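NS1 (Human bocavirus, PDB 4KW3) probably recognises the viral replication origin and nicks one DNA strand with its N-terminal nuclease domain, the part present here, to start rolling-circle replication. Local coordinates at residues His40-Ser45 with Glu70-Gly75; Lys215-Ser220 with Leu252-Arg257. All coordinates share one frame; numbering follows the deposited sequence.

From the N terminus, the chain first meets itself in contact 1, where His40-Ser45, leading into helix 43-49, touches Glu70-Gly75, which runs from the turn after helix 60-69 into the start of helix 74-94. This closes a mainly helical loop of 24 residues. Contact 2 comes later and joins Lys215-Ser220, carrying strand 216-217, to Leu252-Arg257, which leads into helix 257-268; the 31 residues between include strand 241-247. The two loops therefore follow in series, neither nested nor crossed. They lie about 15 Å apart, centre to centre, yet meet directly: His73 and Phe74 of contact 1 pack on Ile219 of contact 2, joining the start of helix 74-94 to the loop that follows strand 216-217.

Contact 1. Residues His40-Ser45 with Glu70-Gly75; sequences HGTEQS and EDRHFG
Arg72 meets Thr42 and Gly41 with different parts of one guanidinium group. The Thr42 methyl, CG2, lies over one face near the rim, with CG2 3.5 Å from Arg72 NH2, and the same methyl is 3.5 Å from Arg72 O. Thr42 is buried, which makes this the closely packed side. With chi1 at 56°, Thr42 turns CG2 anti to its carbonyl carbon, toward the arginine, and OG1 bonds to Ala39 O. The two side chains run alongside one another with opposite headings, so the methyl meets the flat group.

The other part is looser and nearer solvent. The carbonyl oxygen of exposed Gly41 sits at the guanidinium edge, in its plane, with Arg72 NH2 3.0 Å from Gly41 O, but an N-H...O angle of 121° makes this hydrogen bond weak. NH1 of the same group bonds to Ser68 O, which, helped by the weak bond to Gly41 O, probably limits its rotation. Glu43 forms no salt bridge here: its OE2 stays 6.8 Å from Arg72 NH2. Its carboxylate turns back to His40, whose ND1 donates to Glu43 OE1 at 3.1 Å, a nearly straight bond (163°).

Around the contact, Thr42 and Ser45 rest on helix 60-69. His73, the N-cap of helix 74-94, bonds through NE2 to Ser243 of strand 241-247, while Phe74 packs against helix 31-38.

Contact 2. Residues Lys215-Ser220 with Leu252-Arg257; sequences KNRCIS and LPEHYR
The Arg217 guanidinium carries the aliphatic part of Glu254 on one face: Glu254 CG lies over it, 3.5 Å from the plane and nearer its margin than its middle, and is 3.6 Å from Arg217 NE. Glu254 CB adds a second methylene, 3.9 Å from Arg217 CZ. At the guanidinium's NE, Cys228 O accepts a hydrogen bond. The Arg257 guanidinium instead lies oblique to Lys215 N and makes a cation-pi contact with Tyr242.

Although Arg217 and Glu254 carry opposite charges, they do not form a salt bridge, since Arg217 NH2 is 5.1 Å from Glu254 OE1. The side chains run nearly perpendicular, with the guanidinium and carboxylate planes 38° apart. The bend at chi2 (-79°) helps turn the Glu254 carboxylate away from the guanidinium, to where OE2 accepts from Ser230 N. Both polar ends are thus held by the backbone around residues 228-230.

The second point of touch is Arg257 CD, 3.8 Å from Lys215 O. Beyond it, Arg257 NH1 donates to Leu213 O and NH2 to Gln106 OE1, so the first residue of helix 257-268 holds the predicted RCR-3 segment and strand 101-109 together.

Lys215 NZ forms a salt bridge with Glu108, a predicted metal ligand, and its side chain comes within about 3 Å of Tyr211, the predicted nucleophile. Such a tyrosine-bearing helix beside a sheet carrying the predicted metal ligands is consistent with the HUH nucleases of rolling-circle replication, and contact 2 ties the end of the predicted RCR-3 motif to helix 257-268, the last helix of this fragment.

Contact 1. Residues His40-Ser45 with Glu70-Gly75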
loop_
_atom_site.group_PDB
_atom_site.type_symbol
_atom_site.label_atom_id
_atom_site.label_comp_id
_atom_site.label_asym_id
_atom_site.label_seq_id
_atom_site.Cartn_x
_atom_site.Cartn_y
_atom_site.Cartn_z
ATOM N N HIS A 40 13.816 -8.183 4.675
ATOM C CA HIS A 40 14.864 -8.983 5.251
ATOM C C HIS A 40 15.284 -8.389 6.598
ATOM O O HIS A 40 15.499 -7.177 6.711
ATOM C CB HIS A 40 16.053 -9.089 4.312
ATOM C CG HIS A 40 17.113 -10.004 4.821
ATOM N ND1 HIS A 40 16.819 -11.214 5.415
ATOM C CD2 HIS A 40 18.459 -9.874 4.871
ATOM C CE1 HIS A 40 17.942 -11.802 5.782
ATOM N NE2 HIS A 40 18.950 -11.008 5.466
ATOM N N GLY A 41 15.342 -9.244 7.621
ATOM C CA GLY A 41 15.618 -8.812 8.982
ATOM C C GLY A 41 14.413 -8.913 9.915
ATOM O O GLY A 41 14.525 -8.674 11.121
ATOM N N THR A 42 13.262 -9.295 9.366
ATOM C CA THR A 42 12.021 -9.294 10.122
ATOM C C THR A 42 11.480 -10.702 10.163
ATOM O O THR A 42 10.450 -10.949 10.793
ATOM C CB THR A 42 10.888 -8.447 9.448
ATOM O OG1 THR A 42 10.665 -8.928 8.121
ATOM C CG2 THR A 42 11.201 -6.958 9.406
ATOM N N GLU A 43 12.141 -11.622 9.463
ATOM C CA GLU A 43 11.514 -12.924 9.240
ATOM C C GLU A 43 11.258 -13.666 10.542
ATOM O O GLU A 43 10.242 -14.337 10.677
ATOM C CB GLU A 43 12.273 -13.789 8.220
ATOM C CG GLU A 43 13.744 -13.566 8.167
ATOM C CD GLU A 43 14.167 -12.518 7.160
ATOM O OE1 GLU A 43 14.305 -12.871 5.970
ATOM O OE2 GLU A 43 14.412 -11.365 7.570
ATOM N N GLN A 44 12.145 -13.498 11.514
ATOM C CA GLN A 44 11.955 -14.143 12.807
ATOM C C GLN A 44 10.856 -13.462 13.602
ATOM O O GLN A 44 10.011 -14.131 14.199
ATOM C CB GLN A 44 13.245 -14.138 13.619
ATOM C CG GLN A 44 13.175 -15.042 14.814
ATOM C CD GLN A 44 12.820 -16.468 14.432
ATOM O OE1 GLN A 44 12.057 -17.137 15.133
ATOM N NE2 GLN A 44 13.372 -16.943 13.312
ATOM N N SER A 45 10.873 -12.131 13.600
ATOM C CA SER A 45 9.821 -11.369 14.246
ATOM C C SER A 45 8.428 -11.789 13.746
ATOM O O SER A 45 7.521 -11.978 14.556
ATOM C CB SER A 45 10.033 -9.877 14.016
ATOM O OG SER A 45 11.112 -9.385 14.787
ATOM N N GLU A 70 7.589 -1.724 13.293
ATOM C CA GLU A 70 6.688 -0.633 12.906
ATOM C C GLU A 70 6.759 -0.072 11.482
ATOM O O GLU A 70 5.705 0.082 10.848
ATOM C CB GLU A 70 6.794 0.492 13.934
ATOM C CG GLU A 70 5.863 1.655 13.703
ATOM C CD GLU A 70 6.251 2.859 14.534
ATOM O OE1 GLU A 70 7.002 2.675 15.520
ATOM O OE2 GLU A 70 5.811 3.982 14.209
ATOM N N ASP A 71 7.940 0.203 10.943
ATOM C CA ASP A 71 7.986 0.652 9.532
ATOM C C ASP A 71 8.708 -0.332 8.606
ATOM O O ASP A 71 9.094 0.018 7.501
ATOM C CB ASP A 71 8.620 2.040 9.416
ATOM C CG ASP A 71 7.756 3.137 10.022
ATOM O OD1 ASP A 71 6.527 2.949 10.183
ATOM O OD2 ASP A 71 8.322 4.188 10.386
ATOM N N ARG A 72 8.896 -1.556 9.079
ATOM C CA ARG A 72 9.814 -2.495 8.464
ATOM C C ARG A 72 9.144 -3.761 7.939
ATOM O O ARG A 72 9.787 -4.552 7.250
ATOM C CB ARG A 72 10.885 -2.927 9.484
ATOM C CG ARG A 72 11.683 -1.820 10.150
ATOM C CD ARG A 72 12.461 -2.359 11.375
ATOM N NE ARG A 72 13.189 -3.602 11.091
ATOM C CZ ARG A 72 13.060 -4.742 11.776
ATOM N NH1 ARG A 72 12.234 -4.823 12.810
ATOM N NH2 ARG A 72 13.765 -5.809 11.426
ATOM N N HIS A 73 7.897 -4.017 8.323
ATOM C CA HIS A 73 7.279 -5.267 7.876
ATOM C C HIS A 73 6.981 -5.176 6.378
ATOM O O HIS A 73 6.927 -4.078 5.818
ATOM C CB HIS A 73 6.019 -5.594 8.661
ATOM C CG HIS A 73 4.917 -4.600 8.465
ATOM N ND1 HIS A 73 4.792 -3.465 9.239
ATOM C CD2 HIS A 73 3.902 -4.561 7.571
ATOM C CE1 HIS A 73 3.737 -2.781 8.845
ATOM N NE2 HIS A 73 3.185 -3.419 7.826
ATOM N N PHE A 74 6.785 -6.325 5.742
ATOM C CA PHE A 74 6.825 -6.377 4.288
ATOM C C PHE A 74 5.763 -5.496 3.641
ATOM O O PHE A 74 6.031 -4.838 2.640
ATOM C CB PHE A 74 6.767 -7.817 3.762
ATOM C CG PHE A 74 5.399 -8.452 3.832
ATOM C CD1 PHE A 74 4.914 -8.962 5.028
ATOM C CD2 PHE A 74 4.611 -8.572 2.686
ATOM C CE1 PHE A 74 3.668 -9.575 5.091
ATOM C CE2 PHE A 74 3.348 -9.171 2.742
ATOM C CZ PHE A 74 2.877 -9.677 3.943
ATOM N N GLY A 75 4.590 -5.438 4.252
ATOM C CA GLY A 75 3.533 -4.574 3.771
ATOM C C GLY A 75 3.931 -3.118 3.833
ATOM O O GLY A 75 3.585 -2.338 2.953
#

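Contact 2. Residues Lys215-Ser220 with Leu252-Arg257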
loop_
_atom_site.group_PDB
_atom_site.type_symbol
_atom_site.label_atom_id
_atom_site.label_comp_id
_atom_site.label_asym_id
_atom_site.label_seq_id
_atom_site.Cartn_x
_atom_site.Cartn_y
_atom_site.Cartn_z
ATOM N N LYS A 215 -10.283 1.090 8.731
ATOM C CA LYS A 215 -9.964 -0.326 8.680
ATOM C C LYS A 215 -9.072 -0.667 9.872
ATOM O O LYS A 215 -8.376 0.198 10.409
ATOM C CB LYS A 215 -9.254 -0.671 7.368
ATOM C CG LYS A 215 -10.048 -0.324 6.128
ATOM C CD LYS A 215 -9.327 -0.765 4.878
ATOM C CE LYS A 215 -10.119 -0.423 3.622
ATOM N NZ LYS A 215 -9.624 -1.193 2.446
ATOM N N ASN A 216 -9.083 -1.924 10.292
ATOM C CA ASN A 216 -8.168 -2.336 11.349
ATOM C C ASN A 216 -6.886 -2.833 10.704
ATOM O O ASN A 216 -6.876 -3.193 9.525
ATOM C CB ASN A 216 -8.805 -3.398 12.233
ATOM C CG ASN A 216 -10.086 -2.907 12.890
ATOM O OD1 ASN A 216 -10.141 -1.779 13.400
ATOM N ND2 ASN A 216 -11.118 -3.751 12.903
ATOM N N ARG A 217 -5.792 -2.797 11.454
ATOM C CA ARG A 217 -4.524 -3.252 10.925
ATOM C C ARG A 217 -4.328 -4.746 11.014
ATOM O O ARG A 217 -4.661 -5.365 12.033
ATOM C CB ARG A 217 -3.345 -2.573 11.619
ATOM C CG ARG A 217 -2.043 -2.811 10.857
ATOM C CD ARG A 217 -0.895 -2.023 11.399
ATOM N NE ARG A 217 -0.574 -2.413 12.752
ATOM C CZ ARG A 217 0.586 -2.138 13.325
ATOM N NH1 ARG A 217 1.490 -1.487 12.618
ATOM N NH2 ARG A 217 0.836 -2.515 14.582
ATOM N N CYS A 218 -3.742 -5.301 9.952
ATOM C CA CYS A 218 -3.234 -6.656 9.975
ATOM C C CYS A 218 -1.969 -6.753 9.114
ATOM O O CYS A 218 -2.014 -6.490 7.920
ATOM C CB CYS A 218 -4.292 -7.618 9.462
ATOM S SG CYS A 218 -3.711 -9.283 9.472
ATOM N N ILE A 219 -0.831 -7.094 9.723
ATOM C CA ILE A 219 0.447 -7.114 8.984
ATOM C C ILE A 219 0.896 -8.485 8.460
ATOM O O ILE A 219 1.958 -8.604 7.869
ATOM C CB ILE A 219 1.604 -6.474 9.774
ATOM C CG1 ILE A 219 1.883 -7.263 11.056
ATOM C CG2 ILE A 219 1.313 -5.001 10.087
ATOM C CD1 ILE A 219 2.981 -6.654 11.868
ATOM N N SER A 220 0.086 -9.514 8.683
ATOM C CA SER A 220 0.384 -10.838 8.169
ATOM C C SER A 220 -0.855 -11.702 7.978
ATOM O O SER A 220 -1.788 -11.648 8.766
ATOM C CB SER A 220 1.363 -11.577 9.069
ATOM O OG SER A 220 1.637 -12.846 8.496
ATOM N N LEU A 252 1.220 7.181 8.652
ATOM C CA LEU A 252 0.206 7.384 9.678
ATOM C C LEU A 252 0.394 6.249 10.689
ATOM O O LEU A 252 0.127 5.090 10.382
ATOM C CB LEU A 252 -1.173 7.341 9.035
ATOM C CG LEU A 252 -2.479 7.331 9.823
ATOM C CD1 LEU A 252 -2.398 8.036 11.169
ATOM C CD2 LEU A 252 -3.555 7.937 8.943
ATOM N N PRO A 253 0.922 6.571 11.877
ATOM C CA PRO A 253 1.267 5.518 12.849
ATOM C C PRO A 253 0.000 4.870 13.394
ATOM O O PRO A 253 -0.992 5.576 13.644
ATOM C CB PRO A 253 2.009 6.281 13.969
ATOM C CG PRO A 253 2.352 7.657 13.372
ATOM C CD PRO A 253 1.216 7.923 12.390
ATOM N N GLU A 254 0.038 3.548 13.542
ATOM C CA GLU A 254 -1.092 2.754 14.041
ATOM C C GLU A 254 -1.819 3.426 15.180
ATOM O O GLU A 254 -3.041 3.450 15.195
ATOM C CB GLU A 254 -0.628 1.349 14.486
ATOM C CG GLU A 254 -1.749 0.331 14.714
ATOM C CD GLU A 254 -2.480 0.475 16.062
ATOM O OE1 GLU A 254 -1.932 1.079 16.999
ATOM O OE2 GLU A 254 -3.608 -0.040 16.192
ATOM N N HIS A 255 -1.082 3.985 16.134
ATOM C CA HIS A 255 -1.733 4.446 17.366
ATOM C C HIS A 255 -2.472 5.787 17.222
ATOM O O HIS A 255 -3.224 6.164 18.100
ATOM C CB HIS A 255 -0.735 4.485 18.532
ATOM C CG HIS A 255 0.410 5.409 18.301
ATOM N ND1 HIS A 255 1.572 5.010 17.669
ATOM C CD2 HIS A 255 0.573 6.719 18.602
ATOM C CE1 HIS A 255 2.400 6.037 17.594
ATOM N NE2 HIS A 255 1.818 7.087 18.150
ATOM N N TYR A 256 -2.296 6.476 16.099
ATOM C CA TYR A 256 -3.018 7.717 15.849
ATOM C C TYR A 256 -4.146 7.552 14.827
ATOM O O TYR A 256 -4.856 8.529 14.567
ATOM C CB TYR A 256 -2.071 8.808 15.329
ATOM C CG TYR A 256 -1.001 9.272 16.289
ATOM C CD1 TYR A 256 -1.266 9.421 17.645
ATOM C CD2 TYR A 256 0.290 9.547 15.838
ATOM C CE1 TYR A 256 -0.276 9.851 18.527
ATOM C CE2 TYR A 256 1.285 9.971 16.708
ATOM C CZ TYR A 256 0.996 10.123 18.052
ATOM O OH TYR A 256 1.980 10.547 18.921
ATOM N N ARG A 257 -4.285 6.367 14.213
ATOM C CA ARG A 257 -5.201 6.214 13.046
ATOM C C ARG A 257 -6.624 6.685 13.390
ATOM O O ARG A 257 -7.161 7.577 12.736
ATOM C CB ARG A 257 -5.195 4.791 12.377
ATOM C CG ARG A 257 -6.174 4.662 11.168
ATOM C CD ARG A 257 -6.235 3.286 10.434
ATOM N NE ARG A 257 -5.182 3.200 9.449
ATOM C CZ ARG A 257 -5.334 3.133 8.130
ATOM N NH1 ARG A 257 -6.518 3.071 7.542
ATOM N NH2 ARG A 257 -4.251 3.079 7.390
#